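Local coordinates for protein transcription termination factor FttA (Pyrococcus horikoshii, PDB 3AF6) that probably terminates archaeal transcription by cleaving nascent RNA as a zinc-dependent ribonuclease of the metallo-beta-lactamase superfamily, at residues A[183-189]-A[355-360]. Residues are numbered along the deposited sequence; the frame is centred on the assembly and turned at random.
Sequences EYKSRWI and IGNGLH
Ile-189 and Ile-355 meet tip to tip through two pairs of branches: CD1 of Ile-189 lies 3.6 Å from CG2 of Ile-355, and CG2 of Ile-189 lies 3.7 Å from CD1 of Ile-355. The Ile-189 CD1 methyl also reaches His-360 CB (3.6 Å), crossing that side chain obliquely, while the imidazole NE2 is hydrogen-bonded to Thr-388 OG1. Leu-359, with CG anti to the backbone N (chi1 -179°), packs its CD2 methyl on Ser-186 CB at 3.8 Å and on Ile-189 CD1 at 3.9 Å. Residues 356-359 form the turn between antiparallel strands 349-355 and 360-364, with a classic beta bulge where Leu-359 and His-360 both face Ile-355. The 183-189 loop leads from helix 164-178 to strand 189-193, so the contact joins strand ends from the two sheets of the metallo-beta-lactamase sandwich, away from the two-zinc site. No hydrogen bond links the two loops directly; a CA-H...O contact does, from Gly-356 CA to Tyr-184 O (3.4 Å, 168° at H). Asp-334 bridges them, taking Ser-186 OG on OD2 and pairing through its backbone with Gly-356. At the solvent-facing margin, the Glu-183 carboxylate and Asn-357 amide are neighbours without a bond, their planes turned 49° apart and OE1 and OD1 3.9 Å from each other; Glu-183 OE2 makes a salt bridge to Arg-336.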
loop_
_atom_site.group_PDB
_atom_site.type_symbol
_atom_site.label_atom_id
_atom_site.label_comp_id
_atom_site.label_asym_id
_atom_site.label_seq_id
_atom_site.Cartn_x
_atom_site.Cartn_y
_atom_site.Cartn_z
ATOM N N GLU A 183 18.457 -5.311 -22.616
ATOM C CA GLU A 183 17.458 -6.348 -22.351
ATOM C C GLU A 183 18.130 -7.701 -22.385
ATOM O O GLU A 183 18.824 -8.038 -23.337
ATOM C CB GLU A 183 16.313 -6.306 -23.370
ATOM C CG GLU A 183 15.369 -5.119 -23.182
ATOM C CD GLU A 183 13.980 -5.345 -23.796
ATOM O OE1 GLU A 183 13.896 -5.711 -24.995
ATOM O OE2 GLU A 183 12.973 -5.145 -23.074
ATOM N N TYR A 184 17.907 -8.476 -21.336
ATOM C CA TYR A 184 18.540 -9.771 -21.202
ATOM C C TYR A 184 17.572 -10.945 -21.123
ATOM O O TYR A 184 16.504 -10.844 -20.535
ATOM C CB TYR A 184 19.425 -9.730 -19.954
ATOM C CG TYR A 184 20.178 -10.996 -19.653
ATOM C CD1 TYR A 184 21.033 -11.558 -20.600
ATOM C CD2 TYR A 184 20.078 -11.607 -18.404
ATOM C CE1 TYR A 184 21.782 -12.704 -20.303
ATOM C CE2 TYR A 184 20.817 -12.746 -18.096
ATOM C CZ TYR A 184 21.672 -13.290 -19.048
ATOM O OH TYR A 184 22.433 -14.399 -18.750
ATOM N N LYS A 185 17.962 -12.064 -21.721
ATOM C CA LYS A 185 17.147 -13.269 -21.694
ATOM C C LYS A 185 17.800 -14.188 -20.666
ATOM O O LYS A 185 18.839 -14.798 -20.929
ATOM C CB LYS A 185 17.122 -13.937 -23.072
ATOM C CG LYS A 185 16.214 -15.156 -23.154
ATOM C CD LYS A 185 16.315 -15.837 -24.519
ATOM C CE LYS A 185 15.478 -17.117 -24.569
ATOM N NZ LYS A 185 15.376 -17.699 -25.947
ATOM N N SER A 186 17.175 -14.265 -19.496
ATOM C CA SER A 186 17.653 -15.060 -18.369
ATOM C C SER A 186 17.897 -16.549 -18.645
ATOM O O SER A 186 17.154 -17.190 -19.398
ATOM C CB SER A 186 16.659 -14.930 -17.211
ATOM O OG SER A 186 16.251 -13.585 -17.019
ATOM N N ARG A 187 18.934 -17.094 -18.010
ATOM C CA ARG A 187 19.271 -18.508 -18.149
ATOM C C ARG A 187 18.384 -19.349 -17.232
ATOM O O ARG A 187 18.130 -20.526 -17.503
ATOM C CB ARG A 187 20.737 -18.753 -17.794
ATOM C CG ARG A 187 21.734 -18.268 -18.835
ATOM C CD ARG A 187 23.166 -18.604 -18.411
ATOM N NE ARG A 187 23.981 -19.054 -19.540
ATOM C CZ ARG A 187 25.073 -18.432 -19.982
ATOM N NH1 ARG A 187 25.504 -17.317 -19.396
ATOM N NH2 ARG A 187 25.736 -18.929 -21.021
ATOM N N TRP A 188 17.933 -18.749 -16.133
ATOM C CA TRP A 188 17.058 -19.447 -15.194
ATOM C C TRP A 188 16.284 -18.468 -14.313
ATOM O O TRP A 188 16.600 -17.283 -14.260
ATOM C CB TRP A 188 17.845 -20.454 -14.321
ATOM C CG TRP A 188 19.128 -19.941 -13.710
ATOM C CD1 TRP A 188 20.401 -20.134 -14.184
ATOM C CD2 TRP A 188 19.265 -19.177 -12.506
ATOM N NE1 TRP A 188 21.318 -19.543 -13.348
ATOM C CE2 TRP A 188 20.651 -18.949 -12.309
ATOM C CE3 TRP A 188 18.356 -18.661 -11.572
ATOM C CZ2 TRP A 188 21.147 -18.226 -11.213
ATOM C CZ3 TRP A 188 18.848 -17.938 -10.481
ATOM C CH2 TRP A 188 20.232 -17.731 -10.310
ATOM N N ILE A 189 15.270 -18.976 -13.626
ATOM C CA ILE A 189 14.429 -18.153 -12.768
ATOM C C ILE A 189 13.962 -19.009 -11.596
ATOM O O ILE A 189 13.464 -20.108 -11.808
ATOM C CB ILE A 189 13.173 -17.661 -13.546
ATOM C CG1 ILE A 189 13.591 -16.885 -14.796
ATOM C CG2 ILE A 189 12.300 -16.797 -12.642
ATOM C CD1 ILE A 189 12.491 -16.759 -15.820
ATOM N N ILE A 355 9.632 -11.411 -17.021
ATOM C CA ILE A 355 11.056 -11.755 -16.978
ATOM C C ILE A 355 11.607 -12.177 -18.337
ATOM O O ILE A 355 11.001 -12.990 -19.037
ATOM C CB ILE A 355 11.323 -12.878 -15.963
ATOM C CG1 ILE A 355 10.757 -12.480 -14.603
ATOM C CG2 ILE A 355 12.820 -13.125 -15.843
ATOM C CD1 ILE A 355 10.851 -13.567 -13.555
ATOM N N GLY A 356 12.778 -11.643 -18.686
ATOM C CA GLY A 356 13.369 -11.932 -19.982
ATOM C C GLY A 356 12.508 -11.124 -20.931
ATOM O O GLY A 356 11.716 -10.286 -20.475
ATOM N N ASN A 357 12.637 -11.316 -22.233
ATOM C CA ASN A 357 11.758 -10.566 -23.116
ATOM C C ASN A 357 10.745 -11.554 -23.676
ATOM O O ASN A 357 10.703 -11.812 -24.877
ATOM C CB ASN A 357 12.530 -9.894 -24.250
ATOM C CG ASN A 357 11.621 -9.068 -25.161
ATOM O OD1 ASN A 357 10.882 -8.189 -24.697
ATOM N ND2 ASN A 357 11.669 -9.354 -26.467
ATOM N N GLY A 358 9.937 -12.117 -22.783
ATOM C CA GLY A 358 8.935 -13.081 -23.192
ATOM C C GLY A 358 9.283 -14.466 -22.696
ATOM O O GLY A 358 8.621 -15.446 -23.035
ATOM N N LEU A 359 10.325 -14.544 -21.878
ATOM C CA LEU A 359 10.770 -15.815 -21.334
ATOM C C LEU A 359 9.780 -16.438 -20.351
ATOM O O LEU A 359 9.400 -17.599 -20.504
ATOM C CB LEU A 359 12.125 -15.641 -20.649
ATOM C CG LEU A 359 12.718 -16.921 -20.047
ATOM C CD1 LEU A 359 12.860 -17.991 -21.143
ATOM C CD2 LEU A 359 14.078 -16.611 -19.416
ATOM N N HIS A 360 9.365 -15.671 -19.347
ATOM C CA HIS A 360 8.440 -16.180 -18.336
ATOM C C HIS A 360 7.749 -15.032 -17.611
ATOM O O HIS A 360 8.329 -13.953 -17.438
ATOM C CB HIS A 360 9.203 -17.023 -17.316
ATOM C CG HIS A 360 8.327 -17.872 -16.448
ATOM N ND1 HIS A 360 8.009 -19.176 -16.762
ATOM C CD2 HIS A 360 7.712 -17.610 -15.272
ATOM C CE1 HIS A 360 7.239 -19.681 -15.818
ATOM N NE2 HIS A 360 7.044 -18.753 -14.902
#